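PDB 3O5V: X-PRO dipeptidase from Streptococcus pyogenes M1 GAS, which probably hydrolyses dipeptides that end in proline, using manganese, and is represented here by its creatinase/prolidase N-terminal domain alone. Local coordinates for residues A17-F22 against F46-L51; I21-V26 against D103-N108; H39-F44 against F56-E61; L51-F56 against I69-F74. All coordinates share one frame; numbering follows the deposited sequence. Where two conformers were deposited one is given.

Contact 1: A17-F22 against F46-L51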
# COMPACT_ATOMS: atom_id res chain seq x y z
N ALA A 17 1.62 -15.39 1.55
CA ALA A 17 1.61 -14.26 0.62
C ALA A 17 2.79 -13.35 0.93
O ALA A 17 3.33 -13.38 2.04
CB ALA A 17 0.31 -13.49 0.75
N GLU A 18 3.20 -12.54 -0.04
CA GLU A 18 4.40 -11.73 0.15
C GLU A 18 4.13 -10.22 0.31
O GLU A 18 5.04 -9.45 0.62
CB GLU A 18 5.40 -11.97 -1.01
CG GLU A 18 5.88 -13.43 -1.16
CD GLU A 18 4.87 -14.34 -1.87
OE1 GLU A 18 4.05 -13.83 -2.68
OE2 GLU A 18 4.91 -15.57 -1.62
N LEU A 19 2.88 -9.80 0.07
CA LEU A 19 2.58 -8.36 -0.05
C LEU A 19 1.12 -8.05 0.25
O LEU A 19 0.22 -8.72 -0.27
CB LEU A 19 2.86 -7.91 -1.49
CG LEU A 19 3.44 -6.53 -1.86
CD1 LEU A 19 2.89 -5.98 -3.20
CD2 LEU A 19 3.39 -5.45 -0.78
N ALA A 20 0.88 -7.04 1.08
CA ALA A 20 -0.46 -6.47 1.24
C ALA A 20 -0.43 -5.04 0.71
O ALA A 20 0.53 -4.30 0.99
CB ALA A 20 -0.91 -6.49 2.70
N ILE A 21 -1.45 -4.66 -0.05
CA ILE A 21 -1.54 -3.30 -0.57
C ILE A 21 -2.79 -2.63 -0.03
O ILE A 21 -3.91 -3.01 -0.39
CB ILE A 21 -1.56 -3.25 -2.15
CG1 ILE A 21 -0.40 -4.06 -2.73
CG2 ILE A 21 -1.57 -1.80 -2.63
CD1 ILE A 21 -0.31 -4.00 -4.27
N PHE A 22 -2.61 -1.66 0.86
CA PHE A 22 -3.76 -0.94 1.39
C PHE A 22 -4.04 0.31 0.56
O PHE A 22 -3.10 0.95 0.10
CB PHE A 22 -3.56 -0.62 2.87
CG PHE A 22 -3.39 -1.85 3.72
CD1 PHE A 22 -4.50 -2.49 4.28
CD2 PHE A 22 -2.12 -2.38 3.95
CE1 PHE A 22 -4.35 -3.64 5.07
CE2 PHE A 22 -1.95 -3.53 4.75
CZ PHE A 22 -3.07 -4.16 5.30
N PHE A 46 2.18 -0.10 0.94
CA PHE A 46 2.72 -1.41 0.54
C PHE A 46 3.36 -2.07 1.74
O PHE A 46 4.41 -1.60 2.23
CB PHE A 46 3.75 -1.22 -0.58
CG PHE A 46 3.17 -0.68 -1.86
CD1 PHE A 46 2.54 -1.53 -2.77
CD2 PHE A 46 3.23 0.69 -2.14
CE1 PHE A 46 1.99 -1.03 -3.96
CE2 PHE A 46 2.69 1.20 -3.32
CZ PHE A 46 2.07 0.34 -4.23
N VAL A 47 2.75 -3.14 2.23
CA VAL A 47 3.30 -3.88 3.37
C VAL A 47 3.84 -5.24 2.90
O VAL A 47 3.09 -6.22 2.74
CB VAL A 47 2.26 -4.05 4.52
CG1 VAL A 47 2.90 -4.72 5.73
CG2 VAL A 47 1.67 -2.69 4.90
N TYR A 48 5.15 -5.28 2.66
CA TYR A 48 5.86 -6.51 2.31
C TYR A 48 5.90 -7.44 3.50
O TYR A 48 5.96 -6.97 4.64
CB TYR A 48 7.29 -6.17 1.92
CG TYR A 48 7.39 -5.45 0.61
CD1 TYR A 48 7.46 -4.06 0.55
CD2 TYR A 48 7.39 -6.17 -0.60
CE1 TYR A 48 7.54 -3.39 -0.67
CE2 TYR A 48 7.47 -5.52 -1.82
CZ TYR A 48 7.55 -4.14 -1.85
OH TYR A 48 7.63 -3.48 -3.06
N HIS A 49 5.87 -8.76 3.27
CA HIS A 49 5.94 -9.70 4.40
C HIS A 49 7.30 -9.62 5.11
O HIS A 49 7.39 -9.91 6.31
CB HIS A 49 5.57 -11.14 3.98
CG HIS A 49 6.70 -11.91 3.36
ND1 HIS A 49 7.21 -11.62 2.11
CD2 HIS A 49 7.39 -12.98 3.82
CE1 HIS A 49 8.18 -12.48 1.83
NE2 HIS A 49 8.31 -13.31 2.85
N ASP A 50 8.33 -9.16 4.40
CA ASP A 50 9.69 -9.16 4.95
C ASP A 50 10.39 -7.79 4.94
O ASP A 50 11.04 -7.42 5.93
CB ASP A 50 10.56 -10.21 4.24
CG ASP A 50 10.50 -10.10 2.72
OD1 ASP A 50 9.68 -9.31 2.16
OD2 ASP A 50 11.27 -10.82 2.07
N LEU A 51 10.25 -7.05 3.86
CA LEU A 51 10.91 -5.74 3.68
C LEU A 51 10.25 -4.61 4.48
O LEU A 51 9.16 -4.80 5.04
CB LEU A 51 10.91 -5.38 2.19
CG LEU A 51 11.96 -5.96 1.22
CD1 LEU A 51 12.76 -7.16 1.74
CD2 LEU A 51 11.30 -6.27 -0.13

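Contact 2: I21-V26 against D103-N108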
# COMPACT_ATOMS: atom_id res chain seq x y z
N ILE A 21 -1.45 -4.66 -0.05
CA ILE A 21 -1.54 -3.30 -0.57
C ILE A 21 -2.79 -2.63 -0.03
O ILE A 21 -3.91 -3.01 -0.39
CB ILE A 21 -1.56 -3.25 -2.15
CG1 ILE A 21 -0.40 -4.06 -2.73
CG2 ILE A 21 -1.57 -1.80 -2.63
CD1 ILE A 21 -0.31 -4.00 -4.27
N PHE A 22 -2.61 -1.66 0.86
CA PHE A 22 -3.76 -0.94 1.39
C PHE A 22 -4.04 0.31 0.56
O PHE A 22 -3.10 0.95 0.10
CB PHE A 22 -3.56 -0.62 2.87
CG PHE A 22 -3.39 -1.85 3.72
CD1 PHE A 22 -4.50 -2.49 4.28
CD2 PHE A 22 -2.12 -2.38 3.95
CE1 PHE A 22 -4.35 -3.64 5.07
CE2 PHE A 22 -1.95 -3.53 4.75
CZ PHE A 22 -3.07 -4.16 5.30
N SER A 23 -5.33 0.62 0.34
CA SER A 23 -5.70 1.81 -0.45
C SER A 23 -6.70 2.73 0.26
O SER A 23 -6.81 3.91 -0.09
CB SER A 23 -6.25 1.41 -1.83
OG SER A 23 -7.33 0.50 -1.67
N ASP A 24 -7.44 2.20 1.24
CA ASP A 24 -8.52 2.95 1.87
C ASP A 24 -7.87 3.90 2.86
O ASP A 24 -7.14 3.44 3.76
CB ASP A 24 -9.47 1.97 2.60
CG ASP A 24 -10.74 2.63 3.16
OD1 ASP A 24 -10.72 3.82 3.55
OD2 ASP A 24 -11.76 1.93 3.22
N PRO A 25 -8.10 5.23 2.70
CA PRO A 25 -7.53 6.19 3.67
C PRO A 25 -7.84 5.85 5.13
O PRO A 25 -7.01 6.11 6.03
CB PRO A 25 -8.21 7.50 3.29
CG PRO A 25 -8.45 7.37 1.81
CD PRO A 25 -8.82 5.91 1.61
N VAL A 26 -9.01 5.27 5.39
CA VAL A 26 -9.40 4.94 6.77
C VAL A 26 -8.55 3.82 7.34
O VAL A 26 -8.10 3.90 8.50
CB VAL A 26 -10.92 4.62 6.89
CG1 VAL A 26 -11.28 4.17 8.30
CG2 VAL A 26 -11.76 5.86 6.44
N ASP A 103 -12.98 -4.10 -1.17
CA ASP A 103 -14.10 -3.19 -0.86
C ASP A 103 -13.85 -1.70 -1.07
O ASP A 103 -14.78 -0.90 -1.00
CB ASP A 103 -14.65 -3.40 0.56
CG ASP A 103 -15.81 -4.37 0.60
OD1 ASP A 103 -16.54 -4.49 -0.41
OD2 ASP A 103 -15.97 -5.02 1.64
N HIS A 104 -12.59 -1.34 -1.32
CA HIS A 104 -12.26 0.07 -1.53
C HIS A 104 -11.62 0.32 -2.90
O HIS A 104 -11.93 1.30 -3.58
CB HIS A 104 -11.34 0.59 -0.41
CG HIS A 104 -10.76 1.93 -0.73
ND1 HIS A 104 -11.40 3.11 -0.43
CD2 HIS A 104 -9.65 2.26 -1.43
CE1 HIS A 104 -10.68 4.12 -0.88
NE2 HIS A 104 -9.61 3.63 -1.49
N LEU A 105 -10.71 -0.56 -3.29
CA LEU A 105 -9.96 -0.40 -4.52
C LEU A 105 -10.91 -0.41 -5.73
O LEU A 105 -11.65 -1.38 -5.93
CB LEU A 105 -8.99 -1.57 -4.62
CG LEU A 105 -7.81 -1.57 -5.57
CD1 LEU A 105 -6.82 -0.47 -5.20
CD2 LEU A 105 -7.16 -2.94 -5.46
N ASN A 106 -10.90 0.65 -6.53
CA ASN A 106 -11.73 0.67 -7.74
C ASN A 106 -11.07 -0.15 -8.86
O ASN A 106 -9.90 -0.53 -8.77
CB ASN A 106 -12.17 2.10 -8.15
CG ASN A 106 -11.02 2.98 -8.67
OD1 ASN A 106 -10.89 4.16 -8.31
ND2 ASN A 106 -10.23 2.44 -9.56
N VAL A 107 -11.84 -0.47 -9.90
CA VAL A 107 -11.33 -1.34 -10.97
C VAL A 107 -10.15 -0.72 -11.73
O VAL A 107 -9.20 -1.42 -12.09
CB VAL A 107 -12.48 -1.76 -11.93
CG1 VAL A 107 -11.95 -2.61 -13.08
CG2 VAL A 107 -13.52 -2.55 -11.16
N ASN A 108 -10.20 0.59 -11.95
CA ASN A 108 -9.08 1.27 -12.62
C ASN A 108 -7.77 1.16 -11.83
O ASN A 108 -6.72 0.87 -12.42
CB ASN A 108 -9.40 2.73 -12.95
CG ASN A 108 -10.02 2.91 -14.34
OD1 ASN A 108 -9.95 2.03 -15.20
ND2 ASN A 108 -10.64 4.06 -14.55

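Contact 3: H39-F44 against F56-E61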
# COMPACT_ATOMS: atom_id res chain seq x y z
N HIS A 39 -8.14 12.72 -3.05
CA HIS A 39 -9.00 13.25 -4.12
C HIS A 39 -8.95 12.28 -5.31
O HIS A 39 -9.30 11.12 -5.15
CB HIS A 39 -8.59 14.69 -4.51
CG HIS A 39 -8.47 15.63 -3.34
ND1 HIS A 39 -9.50 15.88 -2.47
CD2 HIS A 39 -7.44 16.42 -2.93
CE1 HIS A 39 -9.11 16.75 -1.55
NE2 HIS A 39 -7.86 17.10 -1.82
N GLU A 40 -8.49 12.74 -6.47
CA GLU A 40 -8.38 11.87 -7.65
C GLU A 40 -6.99 11.21 -7.74
O GLU A 40 -6.77 10.32 -8.57
CB GLU A 40 -8.71 12.66 -8.92
N ARG A 41 -6.07 11.63 -6.88
CA ARG A 41 -4.69 11.15 -6.93
C ARG A 41 -4.51 9.79 -6.26
O ARG A 41 -5.39 9.30 -5.57
CB ARG A 41 -3.75 12.19 -6.32
CG ARG A 41 -3.72 13.53 -7.08
CD ARG A 41 -2.59 14.44 -6.61
NE ARG A 41 -2.64 15.73 -7.28
CZ ARG A 41 -3.44 16.74 -6.93
NH1 ARG A 41 -4.26 16.64 -5.89
NH2 ARG A 41 -3.43 17.87 -7.63
N GLN A 42 -3.35 9.17 -6.48
CA GLN A 42 -3.10 7.83 -5.93
C GLN A 42 -2.56 7.85 -4.49
O GLN A 42 -1.78 8.72 -4.13
CB GLN A 42 -2.13 7.08 -6.84
CG GLN A 42 -2.63 6.96 -8.30
CD GLN A 42 -3.90 6.11 -8.43
OE1 GLN A 42 -4.15 5.21 -7.63
NE2 GLN A 42 -4.69 6.40 -9.47
N LEU A 43 -2.98 6.86 -3.71
CA LEU A 43 -2.52 6.63 -2.34
C LEU A 43 -2.44 5.12 -2.13
O LEU A 43 -3.44 4.44 -2.34
CB LEU A 43 -3.52 7.24 -1.35
CG LEU A 43 -3.42 6.81 0.12
CD1 LEU A 43 -2.15 7.40 0.75
CD2 LEU A 43 -4.68 7.23 0.87
N PHE A 44 -1.27 4.60 -1.75
CA PHE A 44 -1.12 3.17 -1.42
C PHE A 44 -0.15 2.97 -0.26
O PHE A 44 0.87 3.68 -0.16
CB PHE A 44 -0.60 2.33 -2.61
CG PHE A 44 -1.53 2.28 -3.80
CD1 PHE A 44 -2.72 1.56 -3.74
CD2 PHE A 44 -1.17 2.92 -5.00
CE1 PHE A 44 -3.57 1.51 -4.86
CE2 PHE A 44 -2.01 2.88 -6.11
CZ PHE A 44 -3.21 2.16 -6.05
N PHE A 56 3.12 5.32 -0.41
CA PHE A 56 3.13 6.04 -1.69
C PHE A 56 2.00 7.08 -1.71
O PHE A 56 0.83 6.72 -1.54
CB PHE A 56 2.94 5.05 -2.86
CG PHE A 56 3.01 5.70 -4.22
CD1 PHE A 56 4.24 6.04 -4.78
CD2 PHE A 56 1.84 5.99 -4.93
CE1 PHE A 56 4.32 6.69 -6.04
CE2 PHE A 56 1.91 6.62 -6.19
CZ PHE A 56 3.15 6.97 -6.74
N VAL A 57 2.36 8.35 -1.91
CA VAL A 57 1.40 9.46 -1.82
C VAL A 57 1.61 10.51 -2.93
O VAL A 57 2.66 10.56 -3.55
CB VAL A 57 1.50 10.19 -0.42
CG1 VAL A 57 0.98 9.29 0.71
CG2 VAL A 57 2.94 10.64 -0.12
N PRO A 58 0.60 11.39 -3.16
CA PRO A 58 0.91 12.58 -3.96
C PRO A 58 2.03 13.39 -3.32
O PRO A 58 2.11 13.47 -2.08
CB PRO A 58 -0.38 13.38 -3.91
CG PRO A 58 -1.46 12.41 -3.49
CD PRO A 58 -0.77 11.40 -2.64
N ALA A 59 2.87 14.01 -4.15
CA ALA A 59 3.99 14.83 -3.68
C ALA A 59 3.53 15.83 -2.63
O ALA A 59 4.23 16.09 -1.66
CB ALA A 59 4.63 15.57 -4.84
N LEU A 60 2.34 16.40 -2.83
CA LEU A 60 1.83 17.42 -1.90
C LEU A 60 1.62 16.89 -0.46
O LEU A 60 1.56 17.69 0.50
CB LEU A 60 0.58 18.08 -2.46
CG LEU A 60 -0.71 17.26 -2.55
CD1 LEU A 60 -1.49 17.38 -1.25
CD2 LEU A 60 -1.57 17.76 -3.70
N GLU A 61 1.53 15.57 -0.33
CA GLU A 61 1.34 14.92 0.99
C GLU A 61 2.63 14.45 1.70
O GLU A 61 2.57 14.04 2.87
CB GLU A 61 0.41 13.70 0.85
CG GLU A 61 -1.00 14.01 0.44
CD GLU A 61 -1.83 14.65 1.54
OE1 GLU A 61 -1.35 14.76 2.70
OE2 GLU A 61 -2.99 15.02 1.24

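Contact 4: L51-F56 against I69-F74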
# COMPACT_ATOMS: atom_id res chain seq x y z
N LEU A 51 10.25 -7.05 3.86
CA LEU A 51 10.91 -5.74 3.68
C LEU A 51 10.25 -4.61 4.48
O LEU A 51 9.16 -4.80 5.04
CB LEU A 51 10.91 -5.38 2.19
CG LEU A 51 11.96 -5.96 1.22
CD1 LEU A 51 12.76 -7.16 1.74
CD2 LEU A 51 11.30 -6.27 -0.13
N ALA A 52 10.89 -3.45 4.52
CA ALA A 52 10.26 -2.27 5.13
C ALA A 52 8.96 -1.96 4.38
O ALA A 52 8.88 -2.16 3.17
CB ALA A 52 11.18 -1.06 5.07
N PRO A 53 7.94 -1.49 5.10
CA PRO A 53 6.75 -1.04 4.38
C PRO A 53 7.04 0.27 3.64
O PRO A 53 8.03 0.96 3.96
CB PRO A 53 5.72 -0.84 5.49
CG PRO A 53 6.56 -0.47 6.70
CD PRO A 53 7.84 -1.23 6.56
N VAL A 54 6.23 0.59 2.64
CA VAL A 54 6.42 1.80 1.84
C VAL A 54 5.09 2.53 1.67
O VAL A 54 4.11 1.94 1.18
CB VAL A 54 7.00 1.49 0.45
CG1 VAL A 54 7.20 2.79 -0.35
CG2 VAL A 54 8.33 0.74 0.57
N LEU A 55 5.07 3.81 2.05
CA LEU A 55 3.90 4.63 1.78
C LEU A 55 4.11 5.41 0.48
O LEU A 55 5.13 6.08 0.31
CB LEU A 55 3.60 5.60 2.94
CG LEU A 55 2.32 6.42 2.72
CD1 LEU A 55 1.07 5.56 2.80
CD2 LEU A 55 2.23 7.56 3.71
N PHE A 56 3.12 5.32 -0.41
CA PHE A 56 3.13 6.04 -1.69
C PHE A 56 2.00 7.08 -1.71
O PHE A 56 0.83 6.72 -1.54
CB PHE A 56 2.94 5.05 -2.86
CG PHE A 56 3.01 5.70 -4.22
CD1 PHE A 56 4.24 6.04 -4.78
CD2 PHE A 56 1.84 5.99 -4.93
CE1 PHE A 56 4.32 6.69 -6.04
CE2 PHE A 56 1.91 6.62 -6.19
CZ PHE A 56 3.15 6.97 -6.74
N ILE A 69 5.21 9.28 9.98
CA ILE A 69 5.70 7.99 9.45
C ILE A 69 7.23 8.00 9.39
O ILE A 69 7.79 8.90 8.75
CB ILE A 69 5.16 7.76 8.01
CG1 ILE A 69 3.63 7.84 7.95
CG2 ILE A 69 5.65 6.44 7.44
CD1 ILE A 69 2.96 7.03 9.02
N SER A 70 7.88 7.00 9.99
CA SER A 70 9.35 6.89 9.96
C SER A 70 9.88 5.93 8.89
O SER A 70 11.06 5.98 8.54
CB SER A 70 9.91 6.51 11.34
OG SER A 70 9.55 5.20 11.72
N PHE A 71 9.01 5.05 8.38
CA PHE A 71 9.40 4.17 7.27
C PHE A 71 9.33 4.91 5.91
O PHE A 71 8.87 6.05 5.86
CB PHE A 71 8.60 2.86 7.26
CG PHE A 71 7.09 3.02 7.15
CD1 PHE A 71 6.49 3.23 5.91
CD2 PHE A 71 6.28 2.86 8.28
CE1 PHE A 71 5.09 3.32 5.80
CE2 PHE A 71 4.89 2.95 8.19
CZ PHE A 71 4.29 3.19 6.95
N PRO A 72 9.81 4.27 4.82
CA PRO A 72 9.92 5.01 3.55
C PRO A 72 8.60 5.61 3.03
O PRO A 72 7.56 4.93 2.99
CB PRO A 72 10.45 3.96 2.57
CG PRO A 72 11.22 3.01 3.43
CD PRO A 72 10.52 2.97 4.77
N VAL A 73 8.67 6.88 2.64
CA VAL A 73 7.55 7.59 2.02
C VAL A 73 8.05 8.13 0.70
O VAL A 73 9.10 8.78 0.67
CB VAL A 73 7.06 8.74 2.93
CG1 VAL A 73 5.95 9.57 2.25
CG2 VAL A 73 6.52 8.18 4.25
N PHE A 74 7.33 7.85 -0.38
CA PHE A 74 7.65 8.40 -1.70
C PHE A 74 6.46 9.16 -2.25
O PHE A 74 5.31 8.70 -2.14
CB PHE A 74 8.01 7.29 -2.69
CG PHE A 74 9.26 6.52 -2.32
CD1 PHE A 74 10.53 7.08 -2.53
CD2 PHE A 74 9.17 5.26 -1.76
CE1 PHE A 74 11.69 6.37 -2.19
CE2 PHE A 74 10.31 4.53 -1.41
CZ PHE A 74 11.58 5.08 -1.62

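Contact 1: A17-F22 against F46-L51
Leu19 and Tyr48 lie side by side on one face of two neighbouring antiparallel strands, 19-22 and 44-48. From CB, the Leu19 side chain runs to CG, which sits 4.2 Å from Tyr48 CE2. Leu19 CD2 then goes over the middle of the Tyr48 ring, in a CH-pi contact of 4.1 Å to its centroid. Leu19 CD2 also touches the backbone at Val47 O, 3.6 Å away. Leu51 CD2 lies over the opposite face of the Tyr48 ring, toward its rim, and the phenol OH bonds to Asn92 O. These are two central strands of the mixed sheet of the creatinase/prolidase N-terminal domain. Ala20 and Val47 form the hydrogen-bonded pair: Ala20 N gives to Val47 O, and Val47 N gives to Ala20 O at 2.8 Å. On the Leu19 face, Ile21 CD1 meets Phe46 CE1 at 3.8 Å. On the other face, which helix 3-14 covers, Val47 CG2 stands anti to its carbonyl carbon, which puts it at the Phe22 ring edge, 3.7 Å from Phe22 CE2. Just before strand 19-22 begins and after strand 44-48 ends, Glu18 O accepts from His49 N at 2.9 Å and weakly from His49 ND1. The Glu18 carboxylate turns off to Thr97 N.

Contact 2: I21-V26 against D103-N108
Asp24 lies across one face of the His104 ring. Asp24 CA stands over the centre of the His104 ring, 3.4 Å from its centroid and 4° off the ring normal, a close CH-pi contact. The Asp24 side chain carries the overlap outward over the same ring, with Asp24 CB 3.6 Å from His104 CG. Its CG is anti to the backbone N (chi1 -173°), and this leaves the carboxylate stacked on the imidazole, the two planes 25° apart.

Pro25 crosses His104 at about a right angle, and Pro25 CD reaches His104 CE1 at 3.6 Å. Ser23 comes from another direction. Ser23 OG lies at the ring edge, near the plane, 2.9 Å from His104 CD2. Leu105 CD1 meets Ser23 OG at 3.7 Å, placing this hydroxyl oxygen against both His104 and Leu105.

Asp24 is also the N-cap of helix 25-32. Asp24 OD1 accepts from Val26 N at 2.9 Å, met from above the carboxylate plane. One residue therefore starts a helix and packs on the histidine. Glu101 OE1 holds the backbone at this turn by accepting from both Ser23 N and Asp24 N.

The contact lies near the surface, where the chain leaves strand 19-22 and enters helix 25-32. The other segment leads from strand 97-100, the parallel neighbour of strand 19-22, into helix 107-114. Leu105 also touches Phe44 of strand 44-48.

Contact 3: H39-F44 against F56-E61
Phe44 and Phe56 form an antiparallel hydrogen-bonded pair, where the loop before strand 44-48 runs into the sheet beside strand 54-58. The two strands form a beta hairpin, and this pair lies at the end away from its turn. Phe44 N gives to Phe56 O at 3.0 Å. Phe56 N returns the bond to Phe44 O at 2.8 Å. Phe56 O also receives a CA-H contact from Leu43.

Apolar contacts fall on both faces of the sheet. On the side of Phe44 and Phe56, Phe56 CG is anti to the backbone N (chi1 -177°), which swings the ring so that the edge at Phe56 CE2 comes to Gln42 CB, 4.1 Å away. The Phe56 ring also meets Tyr76 with the planes nearly parallel, and helix 82-89 touches it through Lys85 and Ile86. On the other side Leu43 CD1 touches Val57 CG1 at 3.7 Å.

Arg41 makes a mixed contact past the paired residues. Its extended aliphatic chain packs on Pro58, with Arg41 CD 3.6 Å from Pro58 CB. Its NE forms a salt bridge with Asp78, which follows strand 73-76. Leu60 CD2 lies over one face of the guanidinium, toward its rim and 3.6 Å from Arg41 NH1.

Gln42 O is buried here with no polar partner in the model. The atom pressed against Gln42 O is Pro58 CD, at 3.2 Å.

Contact 4: L51-F56 against I69-F74
Leu55 uses both its backbone N and its backbone O to bond with the 69-74 segment. Leu55 N gives to Pro72 O at 2.9 Å, and Leu55 O accepts from Phe74 N at the same distance. Pro72 O also receives the CA-H of Val54, and Leu55 O that of Val73. The bonds join parallel strands 54-58 and 73-76, the two strands of a beta-alpha-beta unit that crosses over through helix 62-68. Pro53 O is different: it is buried without a polar partner in the model, with Pro53 O against Pro72 CD at 3.3 Å and Phe71 CD1 at 3.4 Å. Phe71 CG sits between its backbone N and carbonyl carbon (chi1 59°), which brings the ring to Pro53. Pro53 CG lies over one face of the Phe71 ring, in a CH-pi contact of 3.7 Å to the centroid. Leu55 N meets the edge of this ring in its plane. On the other side of the sheet Val54 CG1 reaches the edge of the Phe74 ring, 3.5 Å from Phe74 CD2, and Val89 of helix 82-89 also touches Phe74.

Overall arrangement
Contacts 1, 3 and 4 pair strands of one mixed sheet; contact 2 packs the loops that follow strands 19-22 and 97-100. Contacts 1 and 2 share Ile21 and Phe22, and their centres are 15 Å apart. Contacts 3 and 4 share Phe56, with centres 13 Å apart. Contact 1 meets contact 4 through a probable hydrogen bond from Phe46 N to Val54 O, 2.8 Å. Phe44 CE1 of contact 3 is 3.8 Å from Leu105 CD1 of contact 2. Contacts 2 and 4 do not touch; their nearest atoms are about 7 Å apart. A glycerol, probably from the crystallisation liquor, sits about 3 Å from the His49 side chain. In this family the metal site belongs to the C-terminal catalytic domain, absent here.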